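Local coordinates for protein DyP-type peroxidase (Pleurotus ostreatus PC15, PDB 6FSK) that probably uses heme b and hydrogen peroxide to oxidise dyes and other substrates, apparently including Mn(II) at a non-canonical site, at residues E185-L190 with P250-F255. The protein carries 1 engineered substitution. Sequence-based numbering, arbitrary orientation.
Engineered in segment 185-190: Tyr189 (natural residue Phe). With HEM (protoporphyrin IX containing Fe), chain C.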
ATOM      1  N   GLU A 185      -2.462  -8.403   8.774  1.00 10.80           N
ATOM      2  CA  GLU A 185      -1.009  -8.100   8.651  1.00 11.74           C
ATOM      3  C   GLU A 185      -0.273  -8.595   9.879  1.00 12.18           C
ATOM      4  O   GLU A 185      -0.939  -8.953  10.851  1.00 11.49           O
ATOM      5  CB  GLU A 185      -0.773  -6.661   8.260  1.00 12.64           C
ATOM      6  CG  GLU A 185      -1.372  -5.675   9.232  1.00 12.54           C
ATOM      7  CD  GLU A 185      -0.678  -5.687  10.501  1.00 13.33           C
ATOM      8  OE1 GLU A 185      -1.332  -5.610  11.570  1.00 14.26           O
ATOM      9  OE2 GLU A 185       0.613  -5.714  10.543  1.00 11.50           O
ATOM     10  N   HIS A 186       1.055  -8.668   9.825  1.00 10.65           N
ATOM     11  CA  HIS A 186       1.801  -9.368  10.908  1.00 10.21           C
ATOM     12  C   HIS A 186       1.694  -8.751  12.299  1.00 10.35           C
ATOM     13  O   HIS A 186       1.934  -9.484  13.299  1.00 10.09           O
ATOM     14  CB  HIS A 186       3.241  -9.540  10.495  1.00 10.20           C
ATOM     15  CG  HIS A 186       3.491 -10.766   9.680  1.00  9.38           C
ATOM     16  ND1 HIS A 186       3.434 -12.021  10.238  1.00 10.11           N
ATOM     17  CD2 HIS A 186       3.685 -10.971   8.352  1.00 10.13           C
ATOM     18  CE1 HIS A 186       3.642 -12.948   9.309  1.00 10.66           C
ATOM     19  NE2 HIS A 186       3.779 -12.333   8.153  1.00 10.60           N
ATOM     20  N   PHE A 187       1.363  -7.468  12.442  1.00 10.57           N
ATOM     21  CA  PHE A 187       1.083  -6.936  13.769  1.00 10.27           C
ATOM     22  C   PHE A 187      -0.209  -7.460  14.348  1.00 10.11           C
ATOM     23  O   PHE A 187      -0.419  -7.322  15.563  1.00 12.03           O
ATOM     24  CB  PHE A 187       1.096  -5.408  13.892  1.00  9.96           C
ATOM     25  CG  PHE A 187       2.398  -4.732  13.547  1.00  9.52           C
ATOM     26  CD1 PHE A 187       3.631  -5.125  14.028  1.00  9.56           C
ATOM     27  CD2 PHE A 187       2.382  -3.632  12.708  1.00 10.86           C
ATOM     28  CE1 PHE A 187       4.792  -4.436  13.675  1.00  8.42           C
ATOM     29  CE2 PHE A 187       3.528  -2.969  12.318  1.00  9.41           C
ATOM     30  CZ  PHE A 187       4.776  -3.415  12.757  1.00  9.13           C
ATOM     31  N   GLY A 188      -1.098  -8.053  13.547  1.00  9.48           N
ATOM     32  CA  GLY A 188      -2.315  -8.660  13.995  1.00 10.30           C
ATOM     33  C   GLY A 188      -3.571  -8.023  13.564  1.00 10.33           C
ATOM     34  O   GLY A 188      -4.655  -8.605  13.842  1.00 12.81           O
ATOM     35  N   TYR A 189      -3.524  -6.988  12.706  1.00  9.66           N
ATOM     36  CA  TYR A 189      -4.724  -6.150  12.408  1.00 10.56           C
ATOM     37  C   TYR A 189      -5.266  -6.582  11.062  1.00 11.14           C
ATOM     38  O   TYR A 189      -4.529  -6.735  10.081  1.00 10.62           O
ATOM     39  CB  TYR A 189      -4.347  -4.674  12.384  1.00 10.84           C
ATOM     40  CG  TYR A 189      -4.025  -4.228  13.788  1.00 11.44           C
ATOM     41  CD1 TYR A 189      -2.773  -4.426  14.299  1.00 11.85           C
ATOM     42  CD2 TYR A 189      -4.955  -3.573  14.588  1.00 11.17           C
ATOM     43  CE1 TYR A 189      -2.440  -4.170  15.633  1.00 12.76           C
ATOM     44  CE2 TYR A 189      -4.652  -3.290  15.902  1.00 12.30           C
ATOM     45  CZ  TYR A 189      -3.406  -3.580  16.431  1.00 12.32           C
ATOM     46  OH  TYR A 189      -3.004  -3.303  17.759  1.00 13.92           O
ATOM     47  N   LEU A 190      -6.576  -6.789  10.936  1.00 11.39           N
ATOM     48  CA  LEU A 190      -7.194  -7.081   9.642  1.00 11.07           C
ATOM     49  C   LEU A 190      -6.884  -5.951   8.672  1.00 11.86           C
ATOM     50  O   LEU A 190      -6.990  -4.800   8.976  1.00 12.33           O
ATOM     51  CB  LEU A 190      -8.709  -7.246   9.811  1.00 12.21           C
ATOM     52  CG  LEU A 190      -9.523  -7.485   8.525  1.00 13.06           C
ATOM     53  CD1 LEU A 190      -9.045  -8.841   8.007  1.00 15.52           C
ATOM     54  CD2 LEU A 190     -11.022  -7.539   8.831  1.00 14.23           C
ATOM     55  N   PRO A 250       7.516  -8.709  17.634  1.00  9.94           N
ATOM     56  CA  PRO A 250       7.753  -8.788  19.091  1.00 10.23           C
ATOM     57  C   PRO A 250       8.023  -7.422  19.727  1.00 10.46           C
ATOM     58  O   PRO A 250       7.566  -7.125  20.850  1.00 11.15           O
ATOM     59  CB  PRO A 250       8.990  -9.716  19.238  1.00 10.40           C
ATOM     60  CG  PRO A 250       8.956 -10.532  17.946  1.00 11.02           C
ATOM     61  CD  PRO A 250       8.400  -9.580  16.867  1.00 10.00           C
ATOM     62  N   GLU A 251       8.734  -6.568  19.013  1.00  9.44           N
ATOM     63  CA  GLU A 251       9.069  -5.224  19.449  1.00  9.71           C
ATOM     64  C   GLU A 251       7.829  -4.391  19.598  1.00 11.13           C
ATOM     65  O   GLU A 251       7.636  -3.679  20.591  1.00 10.05           O
ATOM     66  CB  GLU A 251      10.095  -4.561  18.504  1.00 11.25           C
ATOM     67  CG  GLU A 251      11.465  -5.184  18.513  1.00 12.50           C
ATOM     68  CD  GLU A 251      11.669  -6.388  17.603  1.00 11.56           C
ATOM     69  OE1 GLU A 251      10.708  -6.961  17.049  1.00 11.53           O
ATOM     70  OE2 GLU A 251      12.865  -6.809  17.522  1.00 14.06           O
ATOM     71  N   PHE A 252       6.946  -4.451  18.650  1.00 10.16           N
ATOM     72  CA  PHE A 252       5.667  -3.744  18.740  1.00 10.91           C
ATOM     73  C   PHE A 252       4.840  -4.272  19.898  1.00 10.84           C
ATOM     74  O   PHE A 252       4.261  -3.455  20.714  1.00 12.13           O
ATOM     75  CB  PHE A 252       4.955  -3.830  17.391  1.00 12.17           C
ATOM     76  CG  PHE A 252       3.598  -3.176  17.331  1.00 14.04           C
ATOM     77  CD1 PHE A 252       3.510  -1.808  17.215  1.00 18.31           C
ATOM     78  CD2 PHE A 252       2.454  -3.958  17.432  1.00 16.14           C
ATOM     79  CE1 PHE A 252       2.229  -1.219  17.155  1.00 21.64           C
ATOM     80  CE2 PHE A 252       1.234  -3.382  17.334  1.00 19.23           C
ATOM     81  CZ  PHE A 252       1.157  -2.048  17.155  1.00 19.57           C
ATOM     82  N   ASP A 253       4.763  -5.572  20.036  1.00 11.07           N
ATOM     83  CA  ASP A 253       4.007  -6.180  21.136  1.00 11.33           C
ATOM     84  C   ASP A 253       4.601  -5.736  22.504  1.00 11.51           C
ATOM     85  O   ASP A 253       3.838  -5.390  23.396  1.00 13.22           O
ATOM     86  CB  ASP A 253       4.008  -7.678  21.068  1.00 13.75           C
ATOM     87  CG  ASP A 253       3.164  -8.263  19.933  1.00 17.72           C
ATOM     88  OD1 ASP A 253       2.326  -7.631  19.337  1.00 22.32           O
ATOM     89  OD2 ASP A 253       3.450  -9.468  19.686  1.00 25.23           O
ATOM     90  N   ASP A 254       5.887  -5.723  22.625  1.00 11.73           N
ATOM     91  CA  ASP A 254       6.618  -5.217  23.858  1.00 11.81           C
ATOM     92  C   ASP A 254       6.288  -3.737  24.160  1.00 13.37           C
ATOM     93  O   ASP A 254       5.894  -3.357  25.309  1.00 12.34           O
ATOM     94  CB  ASP A 254       8.090  -5.514  23.672  1.00 13.12           C
ATOM     95  CG  ASP A 254       8.970  -5.096  24.800  1.00 15.08           C
ATOM     96  OD1 ASP A 254       8.482  -4.836  25.940  1.00 14.99           O
ATOM     97  OD2 ASP A 254      10.194  -5.043  24.599  1.00 16.02           O
ATOM     98  N   PHE A 255       6.369  -2.893  23.115  1.00 12.24           N
ATOM     99  CA  PHE A 255       5.900  -1.533  23.217  1.00 11.83           C
ATOM    100  C   PHE A 255       4.526  -1.407  23.816  1.00 13.28           C
ATOM    101  O   PHE A 255       4.298  -0.648  24.758  1.00 13.06           O
ATOM    102  CB  PHE A 255       5.974  -0.879  21.843  1.00 12.60           C
ATOM    103  CG  PHE A 255       5.417   0.491  21.827  1.00 12.28           C
ATOM    104  CD1 PHE A 255       6.105   1.502  22.486  1.00 11.96           C
ATOM    105  CD2 PHE A 255       4.194   0.746  21.248  1.00 11.85           C
ATOM    106  CE1 PHE A 255       5.593   2.802  22.487  1.00 12.98           C
ATOM    107  CE2 PHE A 255       3.668   2.085  21.265  1.00 13.29           C
ATOM    108  CZ  PHE A 255       4.386   3.054  21.874  1.00 13.53           C
TER
HETATM  109  CHA HEM C 501      -5.049   1.109   6.195  1.00  9.86           C
HETATM  110  CHB HEM C 501      -1.586  -1.566   8.220  1.00  8.76           C
HETATM  111  CHC HEM C 501       1.649   0.592   5.383  1.00  8.84           C
HETATM  112  CHD HEM C 501      -1.766   3.506   3.560  1.00  8.61           C
HETATM  113  C1A HEM C 501      -4.419   0.167   7.012  1.00  9.30           C
HETATM  114  C2A HEM C 501      -5.060  -0.690   7.959  1.00  9.75           C
HETATM  115  C3A HEM C 501      -4.110  -1.471   8.491  1.00  9.96           C
HETATM  116  C4A HEM C 501      -2.867  -1.037   7.928  1.00  9.12           C
HETATM  117  CMA HEM C 501      -4.287  -2.481   9.572  1.00 10.35           C
HETATM  118  CAA HEM C 501      -6.543  -0.665   8.295  1.00  9.79           C
HETATM  119  CBA HEM C 501      -7.457  -1.615   7.532  1.00 11.28           C
HETATM  120  CGA HEM C 501      -7.630  -1.229   6.086  1.00 12.05           C
HETATM  121  O1A HEM C 501      -8.356  -0.282   5.778  1.00 12.34           O
HETATM  122  O2A HEM C 501      -7.035  -1.920   5.221  1.00 13.22           O
HETATM  123  C1B HEM C 501      -0.360  -1.227   7.641  1.00 10.33           C
HETATM  124  C2B HEM C 501       0.869  -1.829   7.890  1.00 10.51           C
HETATM  125  C3B HEM C 501       1.812  -1.274   7.084  1.00  8.52           C
HETATM  126  C4B HEM C 501       1.084  -0.247   6.324  1.00  8.47           C
HETATM  127  CMB HEM C 501       1.137  -2.899   8.919  1.00 11.73           C
HETATM  128  CAB HEM C 501       3.267  -1.484   6.916  1.00  9.00           C
HETATM  129  CBB HEM C 501       3.878  -2.594   7.268  1.00  8.64           C
HETATM  130  C1C HEM C 501       1.095   1.625   4.691  1.00  8.59           C
HETATM  131  C2C HEM C 501       1.702   2.555   3.836  1.00  9.24           C
HETATM  132  C3C HEM C 501       0.767   3.408   3.328  1.00  9.19           C
HETATM  133  C4C HEM C 501      -0.502   2.948   3.837  1.00  7.88           C
HETATM  134  CMC HEM C 501       3.175   2.561   3.523  1.00 10.22           C
HETATM  135  CAC HEM C 501       0.858   4.615   2.460  1.00  8.70           C
HETATM  136  CBC HEM C 501       1.948   5.407   2.392  1.00  9.94           C
HETATM  137  C1D HEM C 501      -2.957   3.018   4.106  1.00  8.40           C
HETATM  138  C2D HEM C 501      -4.272   3.544   3.625  1.00  8.41           C
HETATM  139  C3D HEM C 501      -5.198   2.814   4.357  1.00  8.91           C
HETATM  140  C4D HEM C 501      -4.429   1.972   5.258  1.00  9.28           C
HETATM  141  CMD HEM C 501      -4.542   4.554   2.583  1.00  8.16           C
HETATM  142  CAD HEM C 501      -6.716   2.956   4.346  1.00  9.28           C
HETATM  143  CBD HEM C 501      -7.214   4.039   5.251  1.00  9.78           C
HETATM  144  CGD HEM C 501      -8.703   4.236   5.115  1.00  9.52           C
HETATM  145  O1D HEM C 501      -9.312   4.234   6.214  1.00 10.65           O
HETATM  146  O2D HEM C 501      -9.224   4.271   4.019  1.00 11.04           O
HETATM  147  NA  HEM C 501      -3.030   0.036   7.060  1.00  9.36           N
HETATM  148  NB  HEM C 501      -0.210  -0.214   6.754  1.00  8.58           N
HETATM  149  NC  HEM C 501      -0.275   1.974   4.779  1.00  8.57           N
HETATM  150  ND  HEM C 501      -3.112   2.158   5.113  1.00  8.41           N
HETATM  151 FE   HEM C 501      -1.664   1.042   5.987  1.00  9.01          FE
HETATM  152  O   HOH W   1       0.807  -8.762  17.793  1.00 30.03           O
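Phe187 and Phe252 carry most of this contact, which joins a turn beside the heme to helix 249-258. Their ring centroids lie 4.5 Å apart, with the planes inclined at 33°. Phe187 reaches over one face of the Phe252 ring, its CG offset toward the rim. Its CE1 also touches Phe252 CB at 3.8 Å. With CG anti to the backbone N (chi1 178°), the Phe252 ring reaches out to lie beside Phe187. On its other contacts, Phe252 meets Phe461 edge to face. Tyr189, an engineered residue that is Phe in the natural protein, adds a smaller apolar touch. The edge of its ring faces Phe252, with Tyr189 CE1 4.1 Å from Phe252 CE2.

The polar contacts shape the turn. Residues 185-188 form a type I beta turn, and the bent Glu185 side chain turns its carboxylate back to the backbone N-H groups. Glu185 OE2 accepts the Phe187 N-H at 2.7 Å, from above the carboxylate plane. Glu185 OE1 accepts the Tyr189 N-H at 2.8 Å on its anti side, but tilted 32° out of the carboxylate plane. Gln247 NE2 is a second donor to OE2. With an alanine at Glu185, the N-H groups of Phe187 and Tyr189 and the Gln247 amide would probably lose their shared acceptor, and the turn would be held less firmly. One water donates to Phe187 O at 2.9 Å; its bridge to Asp253 OD1 is doubtful.

The heme lies alongside the same segment. Its methyl CMB is 3.3 Å from Glu185 OE2, and its methyl CMA is 3.6 Å from Tyr189 CB. Glu185, Tyr189 and Leu190 belong to the heme pocket. The contact is thus mainly apolar between the segments, while buried carboxylate bonds help hold the segment that lines the cofactor.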